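Local atomic coordinates of mannan endo-1,4-beta-mannosidase (Cryptopygus antarcticus, PDB entry 4OOU), a protein that hydrolyses internal beta-1,4-mannosidic linkages in the backbones of mannans, galactomannans and glucomannans, releasing mainly short manno-oligosaccharides. Residues H85-V90 / L136-N141; K220-I225 / S261-A266; A228-D233 / N271-F276; N325-A330 / Q361-Q366. All coordinates share one frame; numbering follows the deposited sequence.

Interaction 1 (H85-V90 / L136-N141)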
loop_
_atom_site.group_PDB
_atom_site.type_symbol
_atom_site.label_atom_id
_atom_site.label_comp_id
_atom_site.label_asym_id
_atom_site.label_seq_id
_atom_site.Cartn_x
_atom_site.Cartn_y
_atom_site.Cartn_z
ATOM N N HIS A 85 10.765 4.379 -2.176
ATOM C CA HIS A 85 11.651 4.489 -3.335
ATOM C C HIS A 85 10.999 5.331 -4.457
ATOM O O HIS A 85 11.648 6.224 -5.036
ATOM C CB HIS A 85 12.060 3.129 -3.882
ATOM C CG HIS A 85 12.595 2.208 -2.847
ATOM N ND1 HIS A 85 13.303 2.656 -1.754
ATOM C CD2 HIS A 85 12.528 0.863 -2.734
ATOM C CE1 HIS A 85 13.621 1.625 -0.989
ATOM N NE2 HIS A 85 13.175 0.526 -1.570
ATOM N N VAL A 86 9.725 5.052 -4.731
ATOM C CA VAL A 86 8.960 5.772 -5.774
ATOM C C VAL A 86 9.537 5.464 -7.160
ATOM O O VAL A 86 9.255 4.395 -7.698
ATOM C CB VAL A 86 8.840 7.294 -5.481
ATOM C CG1 VAL A 86 7.885 7.987 -6.441
ATOM C CG2 VAL A 86 8.360 7.513 -4.048
ATOM N N GLU A 87 10.354 6.349 -7.719
ATOM C CA GLU A 87 10.874 6.192 -9.084
ATOM C C GLU A 87 12.383 6.287 -9.042
ATOM O O GLU A 87 12.994 6.797 -9.949
ATOM C CB GLU A 87 10.295 7.270 -10.058
ATOM C CG GLU A 87 8.836 7.094 -10.421
ATOM C CD GLU A 87 8.356 8.065 -11.514
ATOM O OE1 GLU A 87 7.606 8.997 -11.183
ATOM O OE2 GLU A 87 8.695 7.925 -12.714
ATOM N N GLY A 88 12.993 5.805 -7.974
ATOM C CA GLY A 88 14.451 5.813 -7.854
ATOM C C GLY A 88 15.110 7.164 -7.666
ATOM O O GLY A 88 16.318 7.286 -7.806
ATOM N N GLN A 89 14.344 8.194 -7.368
ATOM C CA GLN A 89 14.904 9.529 -7.347
ATOM C C GLN A 89 16.067 9.719 -6.365
ATOM O O GLN A 89 17.003 10.505 -6.635
ATOM C CB GLN A 89 13.805 10.532 -7.019
ATOM C CG GLN A 89 12.780 10.648 -8.126
ATOM C CD GLN A 89 11.511 9.902 -7.827
ATOM O OE1 GLN A 89 11.529 8.829 -7.216
ATOM N NE2 GLN A 89 10.384 10.474 -8.250
ATOM N N VAL A 90 15.959 9.018 -5.233
ATOM C CA VAL A 90 16.923 9.033 -4.137
ATOM C C VAL A 90 17.254 7.603 -3.738
ATOM O O VAL A 90 18.427 7.276 -3.550
ATOM C CB VAL A 90 16.358 9.732 -2.886
ATOM C CG1 VAL A 90 17.220 9.446 -1.650
ATOM C CG2 VAL A 90 16.257 11.219 -3.111
ATOM N N LEU A 136 3.383 5.126 -12.425
ATOM C CA LEU A 136 4.430 5.695 -13.244
ATOM C C LEU A 136 5.711 5.016 -12.743
ATOM O O LEU A 136 5.848 4.714 -11.551
ATOM C CB LEU A 136 4.478 7.205 -13.033
ATOM C CG LEU A 136 3.688 8.186 -13.945
ATOM C CD1 LEU A 136 2.379 7.657 -14.568
ATOM C CD2 LEU A 136 3.460 9.522 -13.215
ATOM N N GLN A 137 6.628 4.717 -13.656
ATOM C CA GLN A 137 7.949 4.190 -13.261
ATOM C C GLN A 137 8.960 4.499 -14.359
ATOM O O GLN A 137 9.332 3.638 -15.159
ATOM C CB GLN A 137 7.880 2.690 -12.988
ATOM C CG GLN A 137 9.160 2.092 -12.420
ATOM C CD GLN A 137 9.644 2.825 -11.189
ATOM O OE1 GLN A 137 8.992 2.790 -10.128
ATOM N NE2 GLN A 137 10.807 3.488 -11.308
ATOM N N ASN A 138 9.392 5.757 -14.366
ATOM C CA ASN A 138 10.159 6.340 -15.463
ATOM C C ASN A 138 11.657 6.182 -15.278
ATOM O O ASN A 138 12.432 6.908 -15.894
ATOM C CB ASN A 138 9.802 7.822 -15.580
ATOM C CG ASN A 138 8.365 8.045 -16.027
ATOM O OD1 ASN A 138 7.557 8.679 -15.332
ATOM N ND2 ASN A 138 8.049 7.543 -17.203
ATOM N N ASN A 139 12.062 5.206 -14.457
ATOM C CA ASN A 139 13.453 4.972 -14.166
ATOM C C ASN A 139 13.913 3.568 -14.591
ATOM O O ASN A 139 13.509 2.558 -13.987
ATOM C CB ASN A 139 13.733 5.222 -12.684
ATOM C CG ASN A 139 15.172 4.905 -12.300
ATOM O OD1 ASN A 139 15.894 4.217 -13.034
ATOM N ND2 ASN A 139 15.592 5.391 -11.152
ATOM N N SER A 140 14.793 3.558 -15.615
ATOM C CA SER A 140 15.365 2.374 -16.248
ATOM C C SER A 140 15.891 1.361 -15.261
ATOM O O SER A 140 15.626 0.186 -15.381
ATOM C CB SER A 140 16.555 2.773 -17.120
ATOM O OG SER A 140 16.169 3.563 -18.218
ATOM N N ASN A 141 16.686 1.824 -14.310
ATOM C CA ASN A 141 17.272 0.935 -13.322
ATOM C C ASN A 141 16.201 0.163 -12.553
ATOM O O ASN A 141 16.333 -1.052 -12.363
ATOM C CB ASN A 141 18.194 1.697 -12.353
ATOM C CG ASN A 141 19.573 1.990 -12.947
ATOM O OD1 ASN A 141 20.159 1.184 -13.693
ATOM N ND2 ASN A 141 20.117 3.139 -12.575
#
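Two hydrogen bonds tie Glu87 to segment 136-141, one through its side chain and one through its backbone. In the first, Asn138 N donates to Glu87 OE2 at 2.8 Å, meeting the oxygen on its anti side and 20° out of the carboxylate plane. CG lies anti to the carbonyl carbon (chi1 -72°) and the chain runs extended beyond it to the backbone of Asn138. The other carboxylate oxygen, OE1, is bound by the hydroxyl of Tyr49, so each oxygen of the group has a partner. In the second bond Asn139 ND2 donates to Glu87 O over 3.2 Å; the acceptor lies in the amide plane of Asn139, whereas the donor stands above the carbonyl plane. The opposite end of that amide, OD1, accepts a weak bond from Asn141 N and so N-caps helix 140-145.

Van der Waals contacts fill in around these bonds. Glu87 CG rests 4.0 Å from Leu136 O, and Gly88 CA lies 3.5 Å from Asn139 ND2, where a beta carbon on Gly88 would collide with the amide.

The contact joins the loops that follow strands 79-86 and 126-133, neighbouring parallel strands of the TIM barrel, near the substrate-binding Trp83 and Trp208. With its carboxylate held from two directions, Glu87 is probably fixed in rotation, and its negative charge is likely to be steadied by N-H and hydroxyl donors without a cationic partner in this contact.

Interaction 2 (K220-I225 / S261-A266)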
loop_
_atom_site.group_PDB
_atom_site.type_symbol
_atom_site.label_atom_id
_atom_site.label_comp_id
_atom_site.label_asym_id
_atom_site.label_seq_id
_atom_site.Cartn_x
_atom_site.Cartn_y
_atom_site.Cartn_z
ATOM N N LYS A 220 6.087 -12.003 -10.751
ATOM C CA LYS A 220 7.350 -12.609 -10.366
ATOM C C LYS A 220 8.122 -11.608 -9.500
ATOM O O LYS A 220 8.685 -11.934 -8.436
ATOM C CB LYS A 220 8.163 -12.937 -11.609
ATOM C CG LYS A 220 9.453 -13.687 -11.300
ATOM C CD LYS A 220 10.589 -13.299 -12.232
ATOM C CE LYS A 220 11.611 -14.406 -12.294
ATOM N NZ LYS A 220 12.633 -14.054 -13.292
ATOM N N THR A 221 8.144 -10.367 -9.965
ATOM C CA THR A 221 8.867 -9.345 -9.240
ATOM C C THR A 221 8.286 -9.155 -7.847
ATOM O O THR A 221 9.038 -9.102 -6.855
ATOM C CB THR A 221 8.883 -8.045 -10.031
ATOM O OG1 THR A 221 9.553 -8.295 -11.257
ATOM C CG2 THR A 221 9.605 -6.961 -9.285
ATOM N N ILE A 222 6.961 -9.102 -7.739
ATOM C CA ILE A 222 6.411 -8.876 -6.411
ATOM C C ILE A 222 6.528 -10.152 -5.542
ATOM O O ILE A 222 6.800 -10.065 -4.349
ATOM C CB ILE A 222 5.072 -8.004 -6.336
ATOM C CG1 ILE A 222 4.117 -8.516 -5.268
ATOM C CG2 ILE A 222 4.321 -7.758 -7.666
ATOM C CD1 ILE A 222 3.082 -9.446 -5.806
ATOM N N ASN A 223 6.433 -11.321 -6.157
ATOM C CA ASN A 223 6.671 -12.590 -5.450
ATOM C C ASN A 223 8.053 -12.632 -4.793
ATOM O O ASN A 223 8.162 -12.820 -3.570
ATOM C CB ASN A 223 6.490 -13.775 -6.418
ATOM C CG ASN A 223 6.699 -15.136 -5.759
ATOM O OD1 ASN A 223 7.477 -15.958 -6.266
ATOM N ND2 ASN A 223 5.992 -15.389 -4.638
ATOM N N TRP A 224 9.093 -12.396 -5.590
ATOM C CA TRP A 224 10.446 -12.413 -5.056
ATOM C C TRP A 224 10.592 -11.410 -3.931
ATOM O O TRP A 224 11.240 -11.702 -2.920
ATOM C CB TRP A 224 11.489 -12.098 -6.118
ATOM C CG TRP A 224 11.761 -13.210 -7.050
ATOM C CD1 TRP A 224 10.857 -14.067 -7.565
ATOM C CD2 TRP A 224 13.028 -13.568 -7.624
ATOM N NE1 TRP A 224 11.461 -14.940 -8.418
ATOM C CE2 TRP A 224 12.796 -14.660 -8.482
ATOM C CE3 TRP A 224 14.337 -13.070 -7.497
ATOM C CZ2 TRP A 224 13.823 -15.282 -9.219
ATOM C CZ3 TRP A 224 15.371 -13.695 -8.228
ATOM C CH2 TRP A 224 15.098 -14.787 -9.081
ATOM N N ILE A 225 10.008 -10.220 -4.102
ATOM C CA ILE A 225 10.199 -9.176 -3.111
ATOM C C ILE A 225 9.520 -9.491 -1.775
ATOM O O ILE A 225 10.141 -9.345 -0.715
ATOM C CB ILE A 225 9.782 -7.813 -3.651
ATOM C CG1 ILE A 225 10.742 -7.388 -4.765
ATOM C CG2 ILE A 225 9.837 -6.764 -2.549
ATOM C CD1 ILE A 225 10.237 -6.202 -5.569
ATOM N N SER A 261 -1.879 -18.501 -5.160
ATOM C CA SER A 261 -1.537 -19.385 -6.326
ATOM C C SER A 261 -0.756 -18.633 -7.435
ATOM O O SER A 261 0.343 -19.063 -7.841
ATOM C CB SER A 261 -2.765 -20.161 -6.908
ATOM O OG SER A 261 -3.542 -19.413 -7.840
ATOM N N CYS A 262 -1.291 -17.490 -7.858
ATOM C CA CYS A 262 -0.714 -16.712 -8.950
ATOM C C CYS A 262 0.700 -16.162 -8.697
ATOM O O CYS A 262 1.540 -16.194 -9.600
ATOM C CB CYS A 262 -1.614 -15.512 -9.287
ATOM S SG CYS A 262 -3.139 -15.898 -10.123
ATOM N N LEU A 263 0.925 -15.584 -7.522
ATOM C CA LEU A 263 2.224 -15.007 -7.193
ATOM C C LEU A 263 3.248 -16.102 -7.100
ATOM O O LEU A 263 4.364 -15.998 -7.658
ATOM C CB LEU A 263 2.217 -14.298 -5.834
ATOM C CG LEU A 263 1.463 -12.987 -5.698
ATOM C CD1 LEU A 263 1.648 -12.440 -4.284
ATOM C CD2 LEU A 263 1.881 -11.985 -6.759
ATOM N N THR A 264 2.856 -17.125 -6.349
ATOM C CA THR A 264 3.713 -18.258 -6.036
ATOM C C THR A 264 4.117 -19.005 -7.340
ATOM O O THR A 264 5.287 -19.314 -7.560
ATOM C CB THR A 264 3.003 -19.096 -4.933
ATOM O OG1 THR A 264 3.791 -19.036 -3.729
ATOM C CG2 THR A 264 2.643 -20.530 -5.350
ATOM N N GLY A 265 3.152 -19.204 -8.234
ATOM C CA GLY A 265 3.415 -19.707 -9.578
ATOM C C GLY A 265 4.126 -18.776 -10.550
ATOM O O GLY A 265 4.437 -19.182 -11.648
ATOM N N ALA A 266 4.401 -17.539 -10.181
ATOM C CA ALA A 266 5.138 -16.635 -11.086
ATOM C C ALA A 266 6.648 -16.659 -10.827
ATOM O O ALA A 266 7.461 -16.508 -11.747
ATOM C CB ALA A 266 4.624 -15.210 -10.951
#
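A carboxamide set against a helix carbonyl without bonding to it marks the crossing of segments 220-225 and 261-266: Asn223 CG lies 3.1 Å from Leu263 O, yet neither end of the amide pairs with that oxygen. CG is anti to the backbone N (chi1 -179°), which sends the group out toward the second helix. ND2 instead donates to Gly272 O and Lys269 O, beyond the end of helix 260-267. An alanine here would probably leave these two carbonyls without this donor and remove the amide that packs beside Leu263 O, with only CB remaining there.

The short axes cross at -90° and approach to 8.0 Å. In this TIM barrel of glycoside hydrolase family 5, helix 215-232 packs outside the strands, and helix 260-267 lies in the long connection between strands 238-241 and 277-281. At one end of the contact Ala266 CB sits 3.5 Å from Lys220 N, while Lys220 CG comes 3.5 Å from Ala266 O; the lysine then leads away to a salt bridge with Glu149, a substrate-binding residue. Toward the buried side, Ile222 and Leu263 adjoin, but their methyls are modelled too close, leaving the detail doubtful. Cys262 anchors the smaller helix through its disulfide to Cys195.

Interaction 3 (A228-D233 / N271-F276)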
loop_
_atom_site.group_PDB
_atom_site.type_symbol
_atom_site.label_atom_id
_atom_site.label_comp_id
_atom_site.label_asym_id
_atom_site.label_seq_id
_atom_site.Cartn_x
_atom_site.Cartn_y
_atom_site.Cartn_z
ATOM N N ALA A 228 11.255 -12.089 0.340
ATOM C CA ALA A 228 12.463 -11.716 1.048
ATOM C C ALA A 228 12.148 -10.877 2.291
ATOM O O ALA A 228 12.861 -10.947 3.336
ATOM C CB ALA A 228 13.418 -10.998 0.115
ATOM N N ILE A 229 11.082 -10.090 2.191
ATOM C CA ILE A 229 10.539 -9.432 3.385
ATOM C C ILE A 229 10.114 -10.478 4.436
ATOM O O ILE A 229 10.477 -10.393 5.616
ATOM C CB ILE A 229 9.308 -8.569 3.050
ATOM C CG1 ILE A 229 9.681 -7.469 2.036
ATOM C CG2 ILE A 229 8.746 -7.972 4.340
ATOM C CD1 ILE A 229 8.522 -6.676 1.477
ATOM N N HIS A 230 9.318 -11.454 4.008
ATOM C CA HIS A 230 8.902 -12.502 4.918
ATOM C C HIS A 230 10.127 -13.256 5.434
ATOM O O HIS A 230 10.194 -13.534 6.613
ATOM C CB HIS A 230 7.907 -13.465 4.251
ATOM C CG HIS A 230 6.575 -12.847 3.920
ATOM N ND1 HIS A 230 5.782 -12.230 4.866
ATOM C CD2 HIS A 230 5.884 -12.786 2.753
ATOM C CE1 HIS A 230 4.669 -11.803 4.289
ATOM N NE2 HIS A 230 4.700 -12.140 3.010
ATOM N N ASN A 231 11.097 -13.562 4.568
ATOM C CA ASN A 231 12.343 -14.231 5.020
ATOM C C ASN A 231 12.969 -13.496 6.220
ATOM O O ASN A 231 13.405 -14.104 7.186
ATOM C CB ASN A 231 13.408 -14.350 3.896
ATOM C CG ASN A 231 13.062 -15.398 2.827
ATOM O OD1 ASN A 231 13.434 -15.247 1.666
ATOM N ND2 ASN A 231 12.330 -16.427 3.201
ATOM N N ALA A 232 12.986 -12.180 6.138
ATOM C CA ALA A 232 13.659 -11.357 7.122
ATOM C C ALA A 232 12.792 -11.104 8.355
ATOM O O ALA A 232 13.310 -11.055 9.475
ATOM C CB ALA A 232 14.082 -10.030 6.474
ATOM N N ASP A 233 11.494 -10.884 8.122
ATOM C CA ASP A 233 10.479 -10.634 9.178
ATOM C C ASP A 233 9.248 -11.496 8.952
ATOM O O ASP A 233 8.426 -11.205 8.086
ATOM C CB ASP A 233 10.076 -9.154 9.258
ATOM C CG ASP A 233 8.960 -8.906 10.266
ATOM O OD1 ASP A 233 8.762 -9.759 11.166
ATOM O OD2 ASP A 233 8.280 -7.856 10.164
ATOM N N ASN A 271 6.550 -18.443 0.027
ATOM C CA ASN A 271 6.093 -17.468 1.023
ATOM C C ASN A 271 6.144 -16.030 0.492
ATOM O O ASN A 271 6.321 -15.095 1.249
ATOM C CB ASN A 271 6.953 -17.581 2.288
ATOM C CG ASN A 271 8.331 -17.011 2.100
ATOM O OD1 ASN A 271 8.821 -16.871 0.973
ATOM N ND2 ASN A 271 8.945 -16.628 3.192
ATOM N N GLY A 272 5.983 -15.857 -0.822
ATOM C CA GLY A 272 6.060 -14.546 -1.432
ATOM C C GLY A 272 4.654 -14.128 -1.725
ATOM O O GLY A 272 4.265 -14.001 -2.912
ATOM N N ILE A 273 3.889 -13.953 -0.642
ATOM C CA ILE A 273 2.459 -13.668 -0.756
ATOM C C ILE A 273 2.101 -12.271 -0.269
ATOM O O ILE A 273 2.920 -11.590 0.333
ATOM C CB ILE A 273 1.573 -14.718 -0.068
ATOM C CG1 ILE A 273 1.842 -14.831 1.448
ATOM C CG2 ILE A 273 1.740 -16.052 -0.767
ATOM C CD1 ILE A 273 0.776 -15.601 2.234
ATOM N N ILE A 274 0.910 -11.811 -0.620
ATOM C CA ILE A 274 0.383 -10.647 0.058
ATOM C C ILE A 274 -0.488 -11.153 1.177
ATOM O O ILE A 274 -1.064 -12.209 1.077
ATOM C CB ILE A 274 -0.353 -9.645 -0.841
ATOM C CG1 ILE A 274 -1.470 -10.268 -1.649
ATOM C CG2 ILE A 274 0.618 -8.993 -1.785
ATOM C CD1 ILE A 274 -2.139 -9.244 -2.561
ATOM N N ASN A 275 -0.538 -10.401 2.259
ATOM C CA ASN A 275 -1.301 -10.777 3.428
ATOM C C ASN A 275 -2.661 -10.121 3.475
ATOM O O ASN A 275 -3.531 -10.605 4.206
ATOM C CB ASN A 275 -0.484 -10.428 4.643
ATOM C CG ASN A 275 0.844 -11.118 4.606
ATOM O OD1 ASN A 275 1.906 -10.499 4.457
ATOM N ND2 ASN A 275 0.787 -12.443 4.660
ATOM N N PHE A 276 -2.822 -9.037 2.703
ATOM C CA PHE A 276 -4.068 -8.314 2.549
ATOM C C PHE A 276 -4.180 -7.670 1.163
ATOM O O PHE A 276 -3.211 -7.147 0.613
ATOM C CB PHE A 276 -4.315 -7.311 3.698
ATOM C CG PHE A 276 -3.451 -6.056 3.706
ATOM C CD1 PHE A 276 -3.760 -4.958 2.917
ATOM C CD2 PHE A 276 -2.402 -5.927 4.597
ATOM C CE1 PHE A 276 -2.992 -3.795 2.958
ATOM C CE2 PHE A 276 -1.637 -4.768 4.647
ATOM C CZ PHE A 276 -1.938 -3.701 3.822
#
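Helix 215-232 ends in segment 228-233, and segment 271-276 runs past it as an irregular chain; their nearest alpha carbons, those of His230 and Asn271, are 6.9 Å apart. In the TIM barrel this joins an outer helix to the connection leading into strand 277-281. Asp233 is the first residue to leave the helical conformation, while Asn275 makes a backbone hydrogen bond with Val238 at the start of the neighbouring strand 238-241.

His230 carries the contact. With CG anti to the carbonyl carbon, its ring reaches into the bend of the 271-276 chain, and NE2 donates to Ile273 O at 3.3 Å with an N-H...O angle of 161°. The oxygen lies within 5° of the ring plane, but the nitrogen stands above the plane of the carbonyl. Ile273 O also accepts from the hydroxyl of Ser226, so two donors from the same helix grip it. An alanine in place of His230 would probably leave Ile273 O without its ring donor and open a gap between the helix and the loop.

Nearer the helix backbone, Asn271 ND2 packs 3.5 Å from His230 CB; the other end of its amide, OD1, is bonded to the hydroxyl of Ser227. Asn231 flanks Asn271 nearer the surface, the two side chains crossing at about a right angle. His230 and Asn275 meet tip to tip with ring and amide planes 83° apart: Asn275 OD1, bonded to Val238 N, sits at the ring edge 3.1 Å from His230 CE1.

Interaction 4 (N325-A330 / Q361-Q366); sequences NLYKYA and QALKGQ
Tyr327 and Leu363 form the close-packed half of this contact, their side chains crossing obliquely. One methyl of the leucine does the touching: CD1 of Leu363 lies 4.0 Å from CD1 of the Tyr327 ring and equally 4.0 Å from Tyr327 CB, so it fills the angle between the ring and its stem. CG of Leu363 lies anti to the carbonyl carbon (chi1 -56°), and the same CD1 methyl also approaches Tyr327 O. Toward the barrel, both residues touch Ser40 of strand 35-43, and the tyrosine hydroxyl runs on inward to a hydrogen bond with Gly41 O.

The outer half is looser, made by carbon atoms alone on both sides. Ala362 CB stands 4.3 Å from Tyr327 CB, and the exposed Lys328 lines the solvent side with its aliphatic chain: CG is 4.2 Å from Leu363 CD2, and CE is 4.4 Å from Ala362 CB.

A type I beta turn from Gln361 to Lys364 places Ala362 and Leu363, its two central residues, against the helix. The arrangement belongs to the outer layer of a TIM barrel, where helix 323-332 and the turn after helix 353-361 jointly cover strand 35-43.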
loop_
_atom_site.group_PDB
_atom_site.type_symbol
_atom_site.label_atom_id
_atom_site.label_comp_id
_atom_site.label_asym_id
_atom_site.label_seq_id
_atom_site.Cartn_x
_atom_site.Cartn_y
_atom_site.Cartn_z
ATOM N N ASN A 325 -19.668 9.780 5.071
ATOM C CA ASN A 325 -20.502 8.624 4.776
ATOM C C ASN A 325 -19.679 7.568 4.059
ATOM O O ASN A 325 -19.956 6.366 4.159
ATOM C CB ASN A 325 -21.720 9.045 3.969
ATOM C CG ASN A 325 -22.484 10.162 4.646
ATOM O OD1 ASN A 325 -22.751 10.112 5.856
ATOM N ND2 ASN A 325 -22.783 11.200 3.894
ATOM N N LEU A 326 -18.666 8.045 3.343
ATOM C CA LEU A 326 -17.664 7.205 2.692
ATOM C C LEU A 326 -16.882 6.407 3.745
ATOM O O LEU A 326 -16.804 5.187 3.666
ATOM C CB LEU A 326 -16.722 8.084 1.834
ATOM C CG LEU A 326 -16.951 8.127 0.309
ATOM C CD1 LEU A 326 -18.287 7.510 -0.069
ATOM C CD2 LEU A 326 -16.822 9.501 -0.335
ATOM N N TYR A 327 -16.329 7.098 4.736
ATOM C CA TYR A 327 -15.625 6.425 5.809
ATOM C C TYR A 327 -16.555 5.400 6.445
ATOM O O TYR A 327 -16.179 4.213 6.612
ATOM C CB TYR A 327 -15.097 7.411 6.859
ATOM C CG TYR A 327 -13.703 7.955 6.568
ATOM C CD1 TYR A 327 -12.579 7.219 6.912
ATOM C CD2 TYR A 327 -13.510 9.206 5.977
ATOM C CE1 TYR A 327 -11.309 7.679 6.656
ATOM C CE2 TYR A 327 -12.234 9.664 5.707
ATOM C CZ TYR A 327 -11.137 8.888 6.058
ATOM O OH TYR A 327 -9.840 9.306 5.832
ATOM N N LYS A 328 -17.764 5.861 6.760
ATOM C CA LYS A 328 -18.804 5.027 7.360
ATOM C C LYS A 328 -19.274 3.871 6.474
ATOM O O LYS A 328 -19.558 2.791 6.989
ATOM C CB LYS A 328 -19.996 5.874 7.833
ATOM C CG LYS A 328 -19.918 6.209 9.326
ATOM C CD LYS A 328 -21.092 7.051 9.810
ATOM C CE LYS A 328 -21.032 8.462 9.247
ATOM N NZ LYS A 328 -21.846 9.403 10.060
ATOM N N TYR A 329 -19.336 4.084 5.165
ATOM C CA TYR A 329 -19.748 3.039 4.251
ATOM C C TYR A 329 -18.733 1.913 4.311
ATOM O O TYR A 329 -19.091 0.770 4.468
ATOM C CB TYR A 329 -19.881 3.578 2.811
ATOM C CG TYR A 329 -20.387 2.542 1.801
ATOM C CD1 TYR A 329 -19.577 1.500 1.365
ATOM C CD2 TYR A 329 -21.692 2.609 1.297
ATOM C CE1 TYR A 329 -20.043 0.557 0.438
ATOM C CE2 TYR A 329 -22.160 1.681 0.378
ATOM C CZ TYR A 329 -21.342 0.650 -0.050
ATOM O OH TYR A 329 -21.822 -0.287 -0.954
ATOM N N ALA A 330 -17.465 2.253 4.208
ATOM C CA ALA A 330 -16.396 1.281 4.249
ATOM C C ALA A 330 -16.386 0.469 5.555
ATOM O O ALA A 330 -16.224 -0.761 5.537
ATOM C CB ALA A 330 -15.067 1.980 4.045
ATOM N N GLN A 361 -12.808 11.945 11.502
ATOM C CA GLN A 361 -13.621 12.194 12.693
ATOM C C GLN A 361 -14.858 11.300 12.670
ATOM O O GLN A 361 -15.374 10.906 13.722
ATOM C CB GLN A 361 -14.073 13.658 12.792
ATOM C CG GLN A 361 -13.066 14.620 13.404
ATOM C CD GLN A 361 -13.411 16.090 13.150
ATOM O OE1 GLN A 361 -14.587 16.489 13.193
ATOM N NE2 GLN A 361 -12.384 16.902 12.861
ATOM N N ALA A 362 -15.349 10.980 11.473
ATOM C CA ALA A 362 -16.538 10.164 11.393
ATOM C C ALA A 362 -16.341 8.867 12.158
ATOM O O ALA A 362 -17.313 8.270 12.614
ATOM C CB ALA A 362 -16.912 9.868 9.944
ATOM N N LEU A 363 -15.113 8.391 12.285
ATOM C CA LEU A 363 -14.939 7.136 13.030
ATOM C C LEU A 363 -14.236 7.281 14.404
ATOM O O LEU A 363 -13.911 6.280 15.016
ATOM C CB LEU A 363 -14.255 6.081 12.147
ATOM C CG LEU A 363 -14.949 5.754 10.808
ATOM C CD1 LEU A 363 -14.016 4.962 9.898
ATOM C CD2 LEU A 363 -16.263 4.992 11.015
ATOM N N LYS A 364 -14.049 8.505 14.894
ATOM C CA LYS A 364 -13.331 8.728 16.150
ATOM C C LYS A 364 -13.623 7.647 17.216
ATOM O O LYS A 364 -12.732 6.900 17.601
ATOM C CB LYS A 364 -13.609 10.132 16.706
ATOM C CG LYS A 364 -12.380 10.891 17.213
ATOM C CD LYS A 364 -12.740 12.363 17.450
ATOM C CE LYS A 364 -11.534 13.297 17.444
ATOM N NZ LYS A 364 -10.649 13.085 18.631
ATOM N N GLY A 365 -14.857 7.525 17.681
ATOM C CA GLY A 365 -15.093 6.602 18.808
ATOM C C GLY A 365 -14.770 5.111 18.574
ATOM O O GLY A 365 -14.234 4.426 19.467
ATOM N N GLN A 366 -15.057 4.645 17.357
ATOM C CA GLN A 366 -15.506 3.278 17.116
ATOM C C GLN A 366 -14.659 2.155 17.683
ATOM O O GLN A 366 -13.442 2.092 17.521
ATOM C CB GLN A 366 -15.756 3.040 15.614
#

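How the interactions relate
Interactions 2 and 3 are neighbours, with centres 11 Å apart, and their segments alternate along the chain. Because both segments 220-225 and 228-233 belong to helix 215-232, one helix meets successive parts of the connection before strand 277-281; the two contacts also touch where Leu263 CD1 packs on Gly272 O. Interaction 1 comes first in sequence and joins loops after strands 79-86 and 126-133; its centre is 21 Å from that of interaction 2. Interaction 4, last in the chain, lies 35 Å centre to centre from interactions 1 and 2, across the molecule. The four thus secure loops and helices at separate points around one TIM barrel, which carries the mannan-binding site.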